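Local coordinates for acetylornithine aminotransferase (PDB 2EH6) that catalyses the pyridoxal-phosphate-dependent transfer of an amino group from N(2)-acetyl-L-ornithine to 2-oxoglutarate, a step of arginine biosynthesis, as a homodimer, at the interface of chains A and B. Coordinates in Å, arbitrary orientation; residue numbers count along the deposited sequence, not the author numbering. Chains: chain A/B, Acetylornithine aminotransferase.

Three patches sample the two-fold interface of the homodimer. Contacts 1 and 3 are neighbours, the centres of their C-alpha atoms about 14 Å apart. Contact 1 uses the first turns of helix 95-112 from both chains, contact 3 residues further along the chain A helix; A:Tyr132 serves contact 1 and B:Tyr132 contact 3. Contact 2 stands apart, about 26 Å from contact 1 and about 38 Å from contact 3 between the same kind of centres, and joins N-terminal strands of one subunit to strand 67-68 of the other. Contacts 2 and 3 recur with the chains exchanged, while contact 1 lies across the two-fold axis.

Contact 1: the interface of chains A and B. Residues chain A 96-97, 100, 131-132; chain B 97, 100, 131, 133.
B:Glu100 lays its side chain against A:Thr131 and A:Tyr132 at the dimer interface of this class-III aminotransferase, where helix 95-112 of each subunit meets the start of helix 132-137 of the other. The tight part is a symmetric pair of crossings: methyl CG2 of A:Thr131 packs on B:Glu100 CG at 3.6 Å, the side chains nearly perpendicular, and A:Glu100 receives B:Thr131 likewise. A:Tyr132 N donates to B:Glu100 OE1 at 3.0 Å, almost straight at the hydrogen (172°) but from 52° above the carboxylate plane. This oxygen also lies in plane at the A:Tyr132 ring edge. B:Glu100 OE2 accepts from hydroxyl B:Thr131 OG1 on its anti side, at 2.6 Å, and from B:Gly133 N on its syn side, at 2.7 Å but strongly bent; both probably restrict rotation of the carboxylate. A:Thr131 OG1, set between backbone N and carbonyl carbon (chi1 50°), reaches A:Glu100 OE2 and also bonds A:Thr96 OG1 at 2.6 Å, linking the contact to a pyridoxal 5'-phosphate-binding residue. The Glu97 pair is looser: A:Glu97 CG and B:Glu97 CG are 4.0 Å apart and the carboxylates are turned nearly perpendicular, although A:Thr96 CG2 lies 3.2 Å from B:Glu97 OE2. A:Glu97 OE2 and B:Glu97 OE2, 4.5 Å apart, would probably repel, as would the A:Glu100 and B:Glu100 carboxylates.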
loop_
_atom_site.group_PDB
_atom_site.type_symbol
_atom_site.label_atom_id
_atom_site.label_comp_id
_atom_site.label_asym_id
_atom_site.label_seq_id
_atom_site.Cartn_x
_atom_site.Cartn_y
_atom_site.Cartn_z
ATOM N N THR A 96 -2.940 -3.662 5.039
ATOM C CA THR A 96 -2.769 -2.635 6.064
ATOM C C THR A 96 -3.435 -1.323 5.651
ATOM O O THR A 96 -4.054 -0.660 6.483
ATOM C CB THR A 96 -1.268 -2.390 6.409
ATOM O OG1 THR A 96 -1.177 -1.632 7.627
ATOM C CG2 THR A 96 -0.568 -1.633 5.287
ATOM N N GLU A 97 -3.334 -0.944 4.379
ATOM C CA GLU A 97 -3.983 0.287 3.931
ATOM C C GLU A 97 -5.496 0.141 4.063
ATOM O O GLU A 97 -6.207 1.121 4.301
ATOM C CB GLU A 97 -3.658 0.606 2.470
ATOM C CG GLU A 97 -2.225 1.029 2.203
ATOM C CD GLU A 97 -2.079 1.713 0.861
ATOM O OE1 GLU A 97 -2.904 1.449 -0.042
ATOM O OE2 GLU A 97 -1.140 2.513 0.702
ATOM N N GLU A 100 -6.540 0.538 7.675
ATOM C CA GLU A 100 -6.402 1.960 7.971
ATOM C C GLU A 100 -7.644 2.718 7.487
ATOM O O GLU A 100 -8.169 3.588 8.193
ATOM C CB GLU A 100 -5.157 2.535 7.286
ATOM C CG GLU A 100 -3.820 2.023 7.817
ATOM C CD GLU A 100 -3.261 2.868 8.955
ATOM O OE1 GLU A 100 -3.851 3.920 9.280
ATOM O OE2 GLU A 100 -2.213 2.488 9.518
ATOM N N THR A 131 1.352 -0.403 9.414
ATOM C CA THR A 131 1.302 1.058 9.391
ATOM C C THR A 131 0.661 1.464 10.727
ATOM O O THR A 131 -0.045 0.664 11.335
ATOM C CB THR A 131 0.502 1.591 8.176
ATOM O OG1 THR A 131 -0.769 0.936 8.097
ATOM C CG2 THR A 131 1.277 1.336 6.890
ATOM N N TYR A 132 0.897 2.692 11.181
ATOM C CA TYR A 132 0.410 3.111 12.495
ATOM C C TYR A 132 -1.023 2.817 12.916
ATOM O O TYR A 132 -1.245 2.345 14.031
ATOM C CB TYR A 132 0.738 4.588 12.722
ATOM C CG TYR A 132 2.112 4.769 13.321
ATOM C CD1 TYR A 132 2.324 4.596 14.690
ATOM C CD2 TYR A 132 3.217 5.057 12.514
ATOM C CE1 TYR A 132 3.607 4.702 15.243
ATOM C CE2 TYR A 132 4.500 5.166 13.056
ATOM C CZ TYR A 132 4.686 4.986 14.419
ATOM O OH TYR A 132 5.949 5.085 14.950
ATOM N N GLU B 97 2.669 4.194 2.550
ATOM C CA GLU B 97 3.305 3.097 3.284
ATOM C C GLU B 97 4.798 3.379 3.471
ATOM O O GLU B 97 5.405 2.947 4.456
ATOM C CB GLU B 97 3.152 1.759 2.550
ATOM C CG GLU B 97 1.778 1.114 2.628
ATOM C CD GLU B 97 1.803 -0.343 2.177
ATOM O OE1 GLU B 97 2.765 -0.734 1.481
ATOM O OE2 GLU B 97 0.863 -1.096 2.506
ATOM N N GLU B 100 5.276 5.882 6.285
ATOM C CA GLU B 100 5.019 5.151 7.525
ATOM C C GLU B 100 6.284 4.406 7.957
ATOM O O GLU B 100 6.652 4.424 9.134
ATOM C CB GLU B 100 3.884 4.131 7.338
ATOM C CG GLU B 100 2.486 4.708 7.088
ATOM C CD GLU B 100 1.734 5.075 8.366
ATOM O OE1 GLU B 100 2.218 4.751 9.470
ATOM O OE2 GLU B 100 0.642 5.677 8.256
ATOM N N THR B 131 -2.680 7.269 5.524
ATOM C CA THR B 131 -2.715 6.311 6.624
ATOM C C THR B 131 -2.301 7.091 7.876
ATOM O O THR B 131 -1.621 8.110 7.768
ATOM C CB THR B 131 -1.780 5.100 6.356
ATOM O OG1 THR B 131 -0.495 5.557 5.917
ATOM C CG2 THR B 131 -2.393 4.205 5.271
ATOM N N GLY B 133 -0.000 7.257 10.315
ATOM C CA GLY B 133 1.315 7.836 10.542
ATOM C C GLY B 133 1.588 8.966 9.566
ATOM O O GLY B 133 1.981 10.073 9.954
#

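Contact 2: the interface of chains A and B. Residues chain A 10, 12, 14, 22, 34, 342; chain B 63, 67-68.
B:Tyr67 carries most of the apolar contact, its ring inserted among A:Leu10, A:Val12 and A:Phe14 from the N-terminal strands of the other subunit. The aromatic pair is edge-to-face, with planes 81° apart: A:Phe14 CE2 points over the centre of one face of the tyrosine ring, 3.6 Å from B:Tyr67 CG. The phenylalanine ring is itself sandwiched, A:Val12 CG2 near the rim of one face and A:Leu22 CD1 over the centre of the other, which should limit its rotation. Among the aliphatic contacts, A:Val12 CG1 meets B:Tyr67 CD1 at 3.5 Å; the valine torsion (chi1 63°) turns CG1 toward the tyrosine and CG2 onto the A:Phe14 face. A:Leu10 CD1 runs alongside, 3.8 Å from B:Tyr67 CE1. At the far end the hydroxyl B:Tyr67 OH meets A:Val34 tip to tip, 3.7 Å from A:Val34 CB, and A:Leu342 CD1 flanks it. Polar contacts follow the backbones. A:Leu10 and B:Tyr67 form a parallel beta bridge, and B:Glu68 N donates to A:Val12 O over 3.3 Å, bent to 139° at the hydrogen. Water 1 joins A:Phe14 N, A:Val12 O and B:Glu68 O. Strand pairing and the inserted tyrosine thus fasten the N-terminal segment of one subunit to its partner in the homodimer.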
loop_
_atom_site.group_PDB
_atom_site.type_symbol
_atom_site.label_atom_id
_atom_site.label_comp_id
_atom_site.label_asym_id
_atom_site.label_seq_id
_atom_site.Cartn_x
_atom_site.Cartn_y
_atom_site.Cartn_z
ATOM N N LEU A 10 13.754 -17.305 4.497
ATOM C CA LEU A 10 14.250 -18.673 4.344
ATOM C C LEU A 10 15.233 -18.594 3.177
ATOM O O LEU A 10 15.022 -17.832 2.233
ATOM C CB LEU A 10 13.108 -19.637 4.003
ATOM C CG LEU A 10 12.124 -19.992 5.124
ATOM C CD1 LEU A 10 10.935 -20.743 4.552
ATOM C CD2 LEU A 10 12.829 -20.838 6.174
ATOM N N VAL A 12 15.865 -19.598 0.200
ATOM C CA VAL A 12 15.434 -20.187 -1.065
ATOM C C VAL A 12 15.055 -19.051 -2.006
ATOM O O VAL A 12 14.340 -18.126 -1.619
ATOM C CB VAL A 12 14.227 -21.148 -0.880
ATOM C CG1 VAL A 12 13.018 -20.393 -0.363
ATOM C CG2 VAL A 12 13.903 -21.828 -2.197
ATOM N N PHE A 14 13.142 -18.248 -5.336
ATOM C CA PHE A 14 12.223 -18.684 -6.374
ATOM C C PHE A 14 12.388 -17.815 -7.615
ATOM O O PHE A 14 12.766 -16.650 -7.525
ATOM C CB PHE A 14 10.783 -18.642 -5.852
ATOM C CG PHE A 14 10.521 -19.622 -4.739
ATOM C CD1 PHE A 14 10.744 -20.989 -4.930
ATOM C CD2 PHE A 14 10.077 -19.185 -3.490
ATOM C CE1 PHE A 14 10.531 -21.907 -3.895
ATOM C CE2 PHE A 14 9.862 -20.094 -2.448
ATOM C CZ PHE A 14 10.089 -21.458 -2.650
ATOM N N LEU A 22 6.368 -24.207 -7.316
ATOM C CA LEU A 22 7.333 -23.125 -7.437
ATOM C C LEU A 22 8.695 -23.758 -7.734
ATOM O O LEU A 22 8.969 -24.884 -7.311
ATOM C CB LEU A 22 7.410 -22.314 -6.142
ATOM C CG LEU A 22 6.323 -21.244 -5.963
ATOM C CD1 LEU A 22 6.368 -20.674 -4.553
ATOM C CD2 LEU A 22 6.540 -20.142 -6.988
ATOM N N VAL A 34 1.708 -22.573 0.936
ATOM C CA VAL A 34 1.764 -21.300 1.647
ATOM C C VAL A 34 1.207 -20.181 0.758
ATOM O O VAL A 34 0.723 -19.164 1.254
ATOM C CB VAL A 34 3.217 -20.943 2.050
ATOM C CG1 VAL A 34 3.289 -19.508 2.540
ATOM C CG2 VAL A 34 3.695 -21.887 3.149
ATOM N N LEU A 342 6.514 -26.502 0.721
ATOM C CA LEU A 342 6.535 -25.203 1.376
ATOM C C LEU A 342 5.400 -25.096 2.384
ATOM O O LEU A 342 4.219 -25.113 2.009
ATOM C CB LEU A 342 6.382 -24.076 0.351
ATOM C CG LEU A 342 7.369 -23.988 -0.813
ATOM C CD1 LEU A 342 7.003 -22.791 -1.686
ATOM C CD2 LEU A 342 8.786 -23.852 -0.281
ATOM N N VAL B 63 5.681 -14.000 -4.170
ATOM C CA VAL B 63 6.045 -15.156 -3.354
ATOM C C VAL B 63 6.081 -14.780 -1.873
ATOM O O VAL B 63 6.035 -15.654 -1.008
ATOM C CB VAL B 63 7.420 -15.767 -3.754
ATOM C CG1 VAL B 63 7.356 -16.281 -5.176
ATOM C CG2 VAL B 63 8.527 -14.748 -3.591
ATOM N N TYR B 67 10.554 -15.592 1.805
ATOM C CA TYR B 67 11.705 -16.115 1.083
ATOM C C TYR B 67 12.617 -14.982 0.607
ATOM O O TYR B 67 12.289 -13.806 0.693
ATOM C CB TYR B 67 11.200 -16.930 -0.116
ATOM C CG TYR B 67 10.014 -17.750 0.269
ATOM C CD1 TYR B 67 10.178 -18.882 1.062
ATOM C CD2 TYR B 67 8.744 -17.412 -0.199
ATOM C CE1 TYR B 67 9.084 -19.668 1.388
ATOM C CE2 TYR B 67 7.651 -18.205 0.118
ATOM C CZ TYR B 67 7.819 -19.331 0.902
ATOM O OH TYR B 67 6.733 -20.119 1.232
ATOM N N GLU B 68 13.770 -15.370 0.073
ATOM C CA GLU B 68 14.696 -14.394 -0.463
ATOM C C GLU B 68 14.083 -13.857 -1.746
ATOM O O GLU B 68 13.516 -14.617 -2.536
ATOM C CB GLU B 68 16.048 -15.051 -0.737
ATOM C CG GLU B 68 16.561 -15.819 0.462
ATOM C CD GLU B 68 18.006 -15.516 0.785
ATOM O OE1 GLU B 68 18.886 -15.884 -0.022
ATOM O OE2 GLU B 68 18.256 -14.906 1.849
HETATM O O HOH W 1 12.404 -16.742 -3.293
#

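Contact 3: the interface of chains A and B. Residues chain A 104, 107-108, 262, 266; chain B 132, 145-147.
The partner-facing side of helix 95-112 in chain A receives a loop of chain B, residues 145-147, with B:Tyr132 of helix 132-137 beside it. B:Phe147 is the inserted group: A:Lys104 curls over its ring, the chain bent at chi3 (66°), and brings A:Lys104 CE over the centre of one face, 3.6 Å from the B:Phe147 ring centroid, a CH-pi contact. The carbonyl O of A:Lys104 lies in plane at the ring edge, while A:Lys108 CB approaches B:Phe147 CE1 at 3.7 Å. A:Lys104 CG also touches B:Tyr132 CE2 at 3.5 Å as the two side chains run antiparallel alongside one another. The polar centre is the carbonyl O of B:Phe147, which accepts from both B:Tyr132 OH and A:Arg107 NH1. B:Tyr132 OH donates to B:Phe147 O at 2.7 Å in the carbonyl plane, on a lone pair. A:Arg107, with its chain stretched out as far as NE, donates through A:Arg107 NH1 to B:Phe147 O at 3.1 Å, with the oxygen only 8° out of the guanidinium plane, although the donor is tilted 23° from the carbonyl plane. An alanine in place of A:Arg107 would probably leave the B:Phe147 carbonyl without its donor from across the interface and open a gap beside the B:Tyr132 hydroxyl. Within the fold, B:Phe147 lies between helix 95-112 and the loop bearing A:Ser266, with A:Ser266 O 3.3 Å from B:Phe147 CZ, so the chain B loop bridges two segments of chain A.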
loop_
_atom_site.group_PDB
_atom_site.type_symbol
_atom_site.label_atom_id
_atom_site.label_comp_id
_atom_site.label_asym_id
_atom_site.label_seq_id
_atom_site.Cartn_x
_atom_site.Cartn_y
_atom_site.Cartn_z
ATOM N N LYS A 104 -10.434 4.819 9.825
ATOM C CA LYS A 104 -10.748 6.206 9.513
ATOM C C LYS A 104 -12.239 6.388 9.247
ATOM O O LYS A 104 -12.860 7.323 9.767
ATOM C CB LYS A 104 -9.943 6.678 8.299
ATOM C CG LYS A 104 -8.446 6.722 8.548
ATOM C CD LYS A 104 -7.674 7.283 7.356
ATOM C CE LYS A 104 -7.984 8.751 7.117
ATOM N NZ LYS A 104 -7.218 9.309 5.962
ATOM N N ARG A 107 -14.322 6.214 12.518
ATOM C CA ARG A 107 -14.214 7.419 13.334
ATOM C C ARG A 107 -14.993 8.573 12.724
ATOM O O ARG A 107 -15.749 9.250 13.424
ATOM C CB ARG A 107 -12.750 7.828 13.527
ATOM C CG ARG A 107 -12.062 7.066 14.642
ATOM C CD ARG A 107 -10.699 7.628 14.982
ATOM N NE ARG A 107 -10.149 6.959 16.162
ATOM C CZ ARG A 107 -8.919 7.146 16.630
ATOM N NH1 ARG A 107 -8.091 7.989 16.021
ATOM N NH2 ARG A 107 -8.513 6.482 17.706
ATOM N N LYS A 108 -14.825 8.799 11.424
ATOM C CA LYS A 108 -15.537 9.892 10.778
ATOM C C LYS A 108 -17.044 9.651 10.789
ATOM O O LYS A 108 -17.833 10.596 10.901
ATOM C CB LYS A 108 -15.052 10.093 9.342
ATOM C CG LYS A 108 -15.678 11.303 8.686
ATOM C CD LYS A 108 -14.929 11.750 7.457
ATOM C CE LYS A 108 -15.561 13.001 6.877
ATOM N NZ LYS A 108 -16.992 12.762 6.505
ATOM N N PHE A 262 -17.392 8.681 3.847
ATOM C CA PHE A 262 -16.193 8.925 3.061
ATOM C C PHE A 262 -16.605 9.908 1.978
ATOM O O PHE A 262 -16.958 9.530 0.863
ATOM C CB PHE A 262 -15.652 7.625 2.464
ATOM C CG PHE A 262 -14.373 7.144 3.110
ATOM C CD1 PHE A 262 -13.966 7.641 4.346
ATOM C CD2 PHE A 262 -13.589 6.171 2.491
ATOM C CE1 PHE A 262 -12.802 7.177 4.961
ATOM C CE2 PHE A 262 -12.423 5.698 3.096
ATOM C CZ PHE A 262 -12.027 6.200 4.331
ATOM N N SER A 266 -11.935 13.343 1.759
ATOM C CA SER A 266 -11.714 12.753 3.075
ATOM C C SER A 266 -10.680 11.629 3.088
ATOM O O SER A 266 -10.064 11.362 4.118
ATOM C CB SER A 266 -13.033 12.224 3.638
ATOM O OG SER A 266 -13.548 11.167 2.847
ATOM N N TYR B 132 -2.709 6.628 9.053
ATOM C CA TYR B 132 -2.446 7.364 10.293
ATOM C C TYR B 132 -1.083 7.990 10.548
ATOM O O TYR B 132 -1.016 9.152 10.954
ATOM C CB TYR B 132 -2.890 6.531 11.500
ATOM C CG TYR B 132 -4.340 6.807 11.835
ATOM C CD1 TYR B 132 -4.700 7.954 12.549
ATOM C CD2 TYR B 132 -5.361 5.986 11.348
ATOM C CE1 TYR B 132 -6.040 8.287 12.764
ATOM C CE2 TYR B 132 -6.712 6.309 11.557
ATOM C CZ TYR B 132 -7.039 7.464 12.265
ATOM O OH TYR B 132 -8.362 7.804 12.457
ATOM N N LYS B 145 -9.604 16.200 9.574
ATOM C CA LYS B 145 -10.989 16.420 10.007
ATOM C C LYS B 145 -11.849 15.134 10.063
ATOM O O LYS B 145 -12.271 14.586 9.055
ATOM C CB LYS B 145 -11.588 17.434 9.019
ATOM C CG LYS B 145 -12.927 18.032 9.476
ATOM C CD LYS B 145 -14.136 17.191 9.044
ATOM C CE LYS B 145 -15.469 17.823 9.453
ATOM N NZ LYS B 145 -16.561 17.146 8.747
ATOM N N GLY B 146 -12.106 14.696 11.296
ATOM C CA GLY B 146 -12.949 13.535 11.521
ATOM C C GLY B 146 -12.238 12.243 11.874
ATOM O O GLY B 146 -12.889 11.254 12.206
ATOM N N PHE B 147 -10.908 12.255 11.833
ATOM C CA PHE B 147 -10.127 11.053 12.113
ATOM C C PHE B 147 -9.331 11.076 13.409
ATOM O O PHE B 147 -8.726 10.065 13.792
ATOM C CB PHE B 147 -9.186 10.802 10.927
ATOM C CG PHE B 147 -9.878 10.857 9.605
ATOM C CD1 PHE B 147 -10.874 9.940 9.292
ATOM C CD2 PHE B 147 -9.563 11.848 8.682
ATOM C CE1 PHE B 147 -11.554 10.011 8.075
ATOM C CE2 PHE B 147 -10.235 11.926 7.466
ATOM C CZ PHE B 147 -11.234 11.005 7.163
#